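Side-chain contacts in petrobactin-binding protein YclQ (Bacillus subtilis subsp. subtilis str. 168, PDB 3GFV), which binds iron-free and ferric petrobactin and its precursor 3,4-dihydroxybenzoic acid, serving the YclNOPQ ABC transporter that takes up ferric-petrobactin: residues A[42-47]-A[137-142]; A[150-155]-A[279-284]. All coordinates share one frame; numbering follows the deposited sequence.

Contact 1: A[42-47]-A[137-142]; sequences FGSLDT and ETIGKI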
ATOM      1  N   PHE A  42       0.998  -5.897   5.076  1.00 20.67           N
ATOM      2  CA  PHE A  42       0.027  -5.148   5.889  1.00 19.75           C
ATOM      3  C   PHE A  42      -1.308  -4.915   5.183  1.00 20.67           C
ATOM      4  O   PHE A  42      -2.352  -4.828   5.843  1.00 21.28           O
ATOM      5  CB  PHE A  42       0.612  -3.833   6.395  1.00 18.73           C
ATOM      6  CG  PHE A  42       1.670  -4.011   7.462  1.00 21.70           C
ATOM      7  CD1 PHE A  42       1.585  -5.047   8.378  1.00 23.40           C
ATOM      8  CD2 PHE A  42       2.736  -3.124   7.567  1.00 25.50           C
ATOM      9  CE1 PHE A  42       2.564  -5.208   9.367  1.00 26.36           C
ATOM     10  CE2 PHE A  42       3.700  -3.266   8.566  1.00 29.13           C
ATOM     11  CZ  PHE A  42       3.608  -4.316   9.466  1.00 28.64           C
ATOM     12  N   GLY A  43      -1.282  -4.821   3.857  1.00 18.47           N
ATOM     13  CA  GLY A  43      -2.536  -4.705   3.113  1.00 20.00           C
ATOM     14  C   GLY A  43      -3.404  -5.923   3.385  1.00 22.70           C
ATOM     15  O   GLY A  43      -4.611  -5.821   3.667  1.00 22.18           O
ATOM     16  N   SER A  44      -2.786  -7.092   3.299  1.00 20.27           N
ATOM     17  CA  SER A  44      -3.507  -8.342   3.505  1.00 19.77           C
ATOM     18  C   SER A  44      -4.000  -8.401   4.936  1.00 21.78           C
ATOM     19  O   SER A  44      -5.100  -8.883   5.216  1.00 23.17           O
ATOM     20  CB  SER A  44      -2.597  -9.539   3.226  1.00 19.20           C
ATOM     21  OG  SER A  44      -2.222  -9.594   1.863  1.00 24.60           O
ATOM     22  N   LEU A  45      -3.164  -7.940   5.863  1.00 20.69           N
ATOM     23  CA  LEU A  45      -3.588  -7.875   7.256  1.00 19.49           C
ATOM     24  C   LEU A  45      -4.853  -7.030   7.442  1.00 22.04           C
ATOM     25  O   LEU A  45      -5.751  -7.396   8.204  1.00 21.77           O
ATOM     26  CB  LEU A  45      -2.441  -7.357   8.150  1.00 19.76           C
ATOM     27  CG  LEU A  45      -2.735  -7.331   9.657  1.00 21.67           C
ATOM     28  CD1 LEU A  45      -3.107  -8.734  10.213  1.00 20.87           C
ATOM     29  CD2 LEU A  45      -1.513  -6.750  10.396  1.00 22.66           C
ATOM     30  N   ASP A  46      -4.933  -5.900   6.742  1.00 20.82           N
ATOM     31  CA  ASP A  46      -6.067  -5.013   6.935  1.00 20.51           C
ATOM     32  C   ASP A  46      -7.323  -5.534   6.239  1.00 24.45           C
ATOM     33  O   ASP A  46      -8.440  -5.253   6.684  1.00 24.29           O
ATOM     34  CB  ASP A  46      -5.728  -3.514   6.666  1.00 19.25           C
ATOM     35  CG  ASP A  46      -5.733  -3.109   5.185  1.00 24.23           C
ATOM     36  OD1 ASP A  46      -4.818  -2.340   4.798  1.00 24.49           O
ATOM     37  OD2 ASP A  46      -6.655  -3.491   4.417  1.00 26.30           O
ATOM     38  N   THR A  47      -7.136  -6.337   5.192  1.00 22.97           N
ATOM     39  CA  THR A  47      -8.274  -7.045   4.607  1.00 21.43           C
ATOM     40  C   THR A  47      -8.799  -8.071   5.613  1.00 22.85           C
ATOM     41  O   THR A  47      -9.992  -8.129   5.861  1.00 22.09           O
ATOM     42  CB  THR A  47      -7.932  -7.696   3.253  1.00 20.64           C
ATOM     43  OG1 THR A  47      -7.668  -6.666   2.282  1.00 21.54           O
ATOM     44  CG2 THR A  47      -9.100  -8.587   2.737  1.00 22.53           C
ATOM     45  N   GLU A 137     -10.045 -11.185  -3.423  1.00 24.70           N
ATOM     46  CA  GLU A 137     -10.884 -12.352  -3.712  1.00 27.77           C
ATOM     47  C   GLU A 137     -10.278 -13.652  -3.203  1.00 30.22           C
ATOM     48  O   GLU A 137     -11.010 -14.583  -2.801  1.00 26.08           O
ATOM     49  CB  GLU A 137     -11.190 -12.441  -5.202  1.00 26.48           C
ATOM     50  CG  GLU A 137     -12.090 -11.313  -5.659  1.00 26.87           C
ATOM     51  CD  GLU A 137     -12.277 -11.272  -7.155  1.00 44.37           C
ATOM     52  OE1 GLU A 137     -11.477 -11.908  -7.876  1.00 52.26           O
ATOM     53  OE2 GLU A 137     -13.228 -10.597  -7.606  1.00 51.69           O
ATOM     54  N   THR A 138      -8.952 -13.724  -3.236  1.00 28.70           N
ATOM     55  CA  THR A 138      -8.237 -14.906  -2.728  1.00 29.01           C
ATOM     56  C   THR A 138      -8.470 -15.045  -1.233  1.00 25.81           C
ATOM     57  O   THR A 138      -8.761 -16.132  -0.729  1.00 24.54           O
ATOM     58  CB  THR A 138      -6.717 -14.833  -3.057  1.00 25.76           C
ATOM     59  OG1 THR A 138      -6.519 -15.186  -4.435  1.00 26.83           O
ATOM     60  CG2 THR A 138      -5.900 -15.780  -2.171  1.00 24.08           C
ATOM     61  N   ILE A 139      -8.335 -13.938  -0.512  1.00 25.69           N
ATOM     62  CA  ILE A 139      -8.628 -13.953   0.917  1.00 23.79           C
ATOM     63  C   ILE A 139     -10.085 -14.355   1.175  1.00 28.88           C
ATOM     64  O   ILE A 139     -10.377 -15.178   2.046  1.00 28.87           O
ATOM     65  CB  ILE A 139      -8.265 -12.605   1.570  1.00 24.12           C
ATOM     66  CG1 ILE A 139      -6.744 -12.427   1.524  1.00 24.99           C
ATOM     67  CG2 ILE A 139      -8.764 -12.550   2.999  1.00 23.95           C
ATOM     68  CD1 ILE A 139      -6.242 -11.079   2.047  1.00 22.15           C
ATOM     69  N   GLY A 140     -11.001 -13.796   0.393  1.00 27.09           N
ATOM     70  CA  GLY A 140     -12.398 -14.196   0.492  1.00 26.58           C
ATOM     71  C   GLY A 140     -12.612 -15.692   0.348  1.00 29.20           C
ATOM     72  O   GLY A 140     -13.384 -16.307   1.098  1.00 28.19           O
ATOM     73  N   LYS A 141     -11.938 -16.287  -0.630  1.00 26.97           N
ATOM     74  CA  LYS A 141     -12.105 -17.719  -0.889  1.00 30.37           C
ATOM     75  C   LYS A 141     -11.544 -18.566   0.242  1.00 30.08           C
ATOM     76  O   LYS A 141     -12.173 -19.557   0.659  1.00 27.95           O
ATOM     77  CB  LYS A 141     -11.451 -18.114  -2.215  1.00 33.16           C
ATOM     78  CG  LYS A 141     -12.252 -17.709  -3.450  1.00 40.85           C
ATOM     79  CD  LYS A 141     -11.385 -17.799  -4.706  1.00 57.56           C
ATOM     80  CE  LYS A 141     -12.159 -17.424  -5.968  1.00 67.75           C
ATOM     81  NZ  LYS A 141     -12.802 -16.079  -5.891  1.00 70.34           N
ATOM     82  N   ILE A 142     -10.370 -18.189   0.742  1.00 28.35           N
ATOM     83  CA  ILE A 142      -9.728 -18.956   1.812  1.00 25.82           C
ATOM     84  C   ILE A 142     -10.562 -18.980   3.095  1.00 29.52           C
ATOM     85  O   ILE A 142     -10.658 -20.012   3.773  1.00 30.62           O
ATOM     86  CB  ILE A 142      -8.306 -18.419   2.130  1.00 23.92           C
ATOM     87  CG1 ILE A 142      -7.369 -18.711   0.956  1.00 26.57           C
ATOM     88  CG2 ILE A 142      -7.775 -19.050   3.421  1.00 22.79           C
ATOM     89  CD1 ILE A 142      -6.114 -17.839   0.913  1.00 25.23           C
TER

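Contact 2: A[150-155]-A[279-284]; sequences KDELAN and GGLESM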
ATOM      1  N   LYS A 150     -16.865  -9.356  -2.270  1.00 27.75           N
ATOM      2  CA  LYS A 150     -17.468  -8.848  -3.496  1.00 31.18           C
ATOM      3  C   LYS A 150     -18.107  -7.485  -3.253  1.00 31.80           C
ATOM      4  O   LYS A 150     -17.934  -6.537  -4.034  1.00 29.04           O
ATOM      5  CB  LYS A 150     -18.523  -9.824  -4.026  1.00 31.60           C
ATOM      6  CG  LYS A 150     -19.258  -9.297  -5.246  1.00 42.65           C
ATOM      7  CD  LYS A 150     -20.407 -10.222  -5.639  1.00 57.39           C
ATOM      8  CE  LYS A 150     -20.994  -9.820  -6.988  1.00 68.31           C
ATOM      9  NZ  LYS A 150     -21.277  -8.353  -7.066  1.00 73.33           N
ATOM     10  N   ASP A 151     -18.849  -7.393  -2.160  1.00 28.20           N
ATOM     11  CA  ASP A 151     -19.547  -6.167  -1.807  1.00 32.41           C
ATOM     12  C   ASP A 151     -18.574  -5.032  -1.477  1.00 31.67           C
ATOM     13  O   ASP A 151     -18.785  -3.880  -1.876  1.00 31.01           O
ATOM     14  CB  ASP A 151     -20.488  -6.420  -0.631  1.00 32.23           C
ATOM     15  CG  ASP A 151     -21.655  -7.320  -1.000  1.00 36.70           C
ATOM     16  OD1 ASP A 151     -21.983  -7.423  -2.208  1.00 32.79           O
ATOM     17  OD2 ASP A 151     -22.246  -7.933  -0.079  1.00 36.95           O
ATOM     18  N   GLU A 152     -17.512  -5.350  -0.745  1.00 28.46           N
ATOM     19  CA  GLU A 152     -16.509  -4.352  -0.415  1.00 25.50           C
ATOM     20  C   GLU A 152     -15.782  -3.861  -1.666  1.00 24.07           C
ATOM     21  O   GLU A 152     -15.492  -2.680  -1.792  1.00 27.11           O
ATOM     22  CB  GLU A 152     -15.503  -4.912   0.599  1.00 27.77           C
ATOM     23  CG  GLU A 152     -16.120  -5.209   1.967  1.00 32.44           C
ATOM     24  CD  GLU A 152     -16.739  -3.971   2.601  1.00 47.95           C
ATOM     25  OE1 GLU A 152     -16.098  -2.898   2.562  1.00 48.50           O
ATOM     26  OE2 GLU A 152     -17.861  -4.070   3.142  1.00 52.02           O
ATOM     27  N   LEU A 153     -15.489  -4.770  -2.591  1.00 25.01           N
ATOM     28  CA  LEU A 153     -14.826  -4.366  -3.828  1.00 27.50           C
ATOM     29  C   LEU A 153     -15.766  -3.457  -4.626  1.00 26.72           C
ATOM     30  O   LEU A 153     -15.320  -2.463  -5.217  1.00 27.99           O
ATOM     31  CB  LEU A 153     -14.418  -5.592  -4.654  1.00 25.16           C
ATOM     32  CG  LEU A 153     -13.215  -6.354  -4.077  1.00 24.83           C
ATOM     33  CD1 LEU A 153     -12.921  -7.621  -4.881  1.00 28.77           C
ATOM     34  CD2 LEU A 153     -11.970  -5.463  -3.996  1.00 27.40           C
ATOM     35  N   ALA A 154     -17.056  -3.794  -4.644  1.00 26.85           N
ATOM     36  CA  ALA A 154     -18.024  -2.944  -5.320  1.00 27.53           C
ATOM     37  C   ALA A 154     -18.064  -1.527  -4.753  1.00 27.77           C
ATOM     38  O   ALA A 154     -18.100  -0.548  -5.514  1.00 29.22           O
ATOM     39  CB  ALA A 154     -19.449  -3.591  -5.310  1.00 31.21           C
ATOM     40  N   ASN A 155     -18.056  -1.403  -3.429  1.00 26.76           N
ATOM     41  CA  ASN A 155     -18.046  -0.085  -2.796  1.00 31.89           C
ATOM     42  C   ASN A 155     -16.784   0.683  -3.141  1.00 30.10           C
ATOM     43  O   ASN A 155     -16.829   1.887  -3.386  1.00 28.65           O
ATOM     44  CB  ASN A 155     -18.138  -0.189  -1.278  1.00 35.02           C
ATOM     45  CG  ASN A 155     -19.461  -0.721  -0.814  1.00 46.36           C
ATOM     46  OD1 ASN A 155     -20.479  -0.613  -1.516  1.00 47.34           O
ATOM     47  ND2 ASN A 155     -19.469  -1.307   0.383  1.00 47.87           N
ATOM     48  N   GLY A 279      -2.926  -1.792  -0.567  1.00 21.51           N
ATOM     49  CA  GLY A 279      -3.323  -2.983  -1.300  1.00 19.67           C
ATOM     50  C   GLY A 279      -4.369  -3.804  -0.581  1.00 19.67           C
ATOM     51  O   GLY A 279      -4.744  -4.850  -1.089  1.00 21.55           O
ATOM     52  N   GLY A 280      -4.847  -3.321   0.565  1.00 22.45           N
ATOM     53  CA  GLY A 280      -5.897  -3.991   1.320  1.00 18.59           C
ATOM     54  C   GLY A 280      -7.199  -3.216   1.331  1.00 22.16           C
ATOM     55  O   GLY A 280      -7.261  -2.072   0.897  1.00 20.74           O
ATOM     56  N   LEU A 281      -8.269  -3.834   1.820  1.00 21.73           N
ATOM     57  CA  LEU A 281      -9.571  -3.165   1.792  1.00 18.80           C
ATOM     58  C   LEU A 281      -9.571  -1.884   2.636  1.00 27.52           C
ATOM     59  O   LEU A 281     -10.167  -0.888   2.258  1.00 24.96           O
ATOM     60  CB  LEU A 281     -10.683  -4.103   2.272  1.00 21.59           C
ATOM     61  CG  LEU A 281     -10.883  -5.389   1.465  1.00 21.83           C
ATOM     62  CD1 LEU A 281     -11.970  -6.239   2.132  1.00 25.39           C
ATOM     63  CD2 LEU A 281     -11.225  -5.125  -0.012  1.00 23.76           C
ATOM     64  N   GLU A 282      -8.890  -1.896   3.776  1.00 21.84           N
ATOM     65  CA  GLU A 282      -8.909  -0.714   4.631  1.00 21.88           C
ATOM     66  C   GLU A 282      -7.962   0.357   4.112  1.00 19.67           C
ATOM     67  O   GLU A 282      -8.326   1.528   4.029  1.00 22.63           O
ATOM     68  CB  GLU A 282      -8.538  -1.066   6.068  1.00 21.64           C
ATOM     69  CG  GLU A 282      -9.485  -2.105   6.659  1.00 22.65           C
ATOM     70  CD  GLU A 282      -9.222  -2.451   8.112  1.00 26.37           C
ATOM     71  OE1 GLU A 282      -8.140  -2.129   8.625  1.00 28.58           O
ATOM     72  OE2 GLU A 282     -10.132  -3.066   8.738  1.00 28.87           O
ATOM     73  N   SER A 283      -6.745  -0.049   3.763  1.00 21.13           N
ATOM     74  CA  SER A 283      -5.766   0.924   3.288  1.00 20.82           C
ATOM     75  C   SER A 283      -6.256   1.585   1.993  1.00 22.44           C
ATOM     76  O   SER A 283      -6.108   2.794   1.828  1.00 19.21           O
ATOM     77  CB  SER A 283      -4.356   0.318   3.143  1.00 21.95           C
ATOM     78  OG  SER A 283      -4.357  -0.944   2.501  1.00 22.31           O
HETATM   79  N   MSE A 284      -6.887   0.814   1.103  1.00 19.84           N
HETATM   80  CA  MSE A 284      -7.376   1.402  -0.146  1.00 21.72           C
HETATM   81  C   MSE A 284      -8.462   2.437   0.174  1.00 20.35           C
HETATM   82  O   MSE A 284      -8.494   3.537  -0.396  1.00 21.06           O
HETATM   83  CB  MSE A 284      -7.912   0.317  -1.072  1.00 21.01           C
HETATM   84  CG  MSE A 284      -8.689   0.823  -2.266  1.00 19.99           C
HETATM   85 SE   MSE A 284      -7.637   1.911  -3.536  0.70 30.22          SE
HETATM   86  CE  MSE A 284      -6.869   0.520  -4.644  1.00 30.72           C
TER
HETATM   87  O   HOH W   1     -13.150  -1.700   2.629  1.00 57.76           O

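Contact 1: A[42-47]-A[137-142]
I139 packs by van der Waals contact on S44 and T47, and it is the one residue of 137-142 that touches 42-47. I139 points toward 42-47 and meets these two residues, which sit one turn apart on helix 42-50. CD1 of I139 does most of the touching. I139 CD1 lies 3.9 Å from T47 CG2, with T47 CB only slightly farther. The same I139 CD1 is 4.1 Å from S44 CB and also touches S44 O. The side chain is extended at its outer bond (chi2 176°), which carries CD1 out between the two residues. The second branch makes a separate contact, with I139 CG2 4.0 Å from T47 CG2. The T47 and I139 side chains meet at a slant. T47 presents its methyl because CG2 is anti to the backbone N.

The polar groups of S44 and T47 are used elsewhere. S44 OG is hydrogen-bonded to D41 OD2, and T47 OG1 accepts a bond from the backbone N of L281. Both hydroxyl groups are therefore engaged, while the carbon atoms of the same residues meet I139. The contact is small and buried.

It ties the helix after strand 37-39 of the parallel sheet to the last turns of helix 128-142. L45 packs on V57 and L60 of the neighbouring strand 57-60. On helix 128-142, T138 and I142 touch V19 of strand 16-21, and E137 touches L153 of helix 146-170.

Contact 2: A[150-155]-A[279-284]
L281 packs against E152 and L153 in a small, buried helix-to-helix contact. The fold is that of a periplasmic binding protein. Helix 146-170 is the long helix that in this family links the two lobes, and L281 begins the last helix, 281-296.

The two methyls of L281 divide the work. L281 CD1 lies 4.1 Å from E152 CB, so the glutamate contributes the aliphatic base of its side chain. L281 CD2 meets L153 CD2, also at 4.1 Å, and these two leucine side chains cross at about a right angle. L153 also packs on F132 of helix 128-142 and L281 on K50 of helix 42-50; I156, farther along helix 146-170, touches L281 as well.

The carboxylate of E152 is turned to other partners. The chain bends at chi2 (-59°), and OE2 forms a salt bridge with K148 NZ. A water lies 3.2 Å from E152 OE1 and 3.1 Å from L281 O. Its bond to L281 O is weak, and it has more acceptors in reach than protons, so this bridge is tentative.

G280 is the N-cap of the last helix. G280 N donates to S283 OG, 3.1 Å away, with an N-H...O angle of 150°.

Both segments of contact 1 come before either segment of contact 2 in the chain, and the centres of the two contacts are about 10 Å apart. Helix 128-142 of contact 1 is followed in the chain by helix 146-170 of contact 2. The two contacts also touch. D46 OD1 of 42-47 is 2.7 Å from S283 OG, and D46 OD2 is 2.8 Å from E282 N, both probable hydrogen bonds. The D46 carboxylate thus meets the start of helix 281-296, where the helix dipole would probably suit its negative charge. Together they pack the long interlobe helix 146-170 and the start of helix 281-296 against helices 42-50 and 128-142, from earlier in the chain.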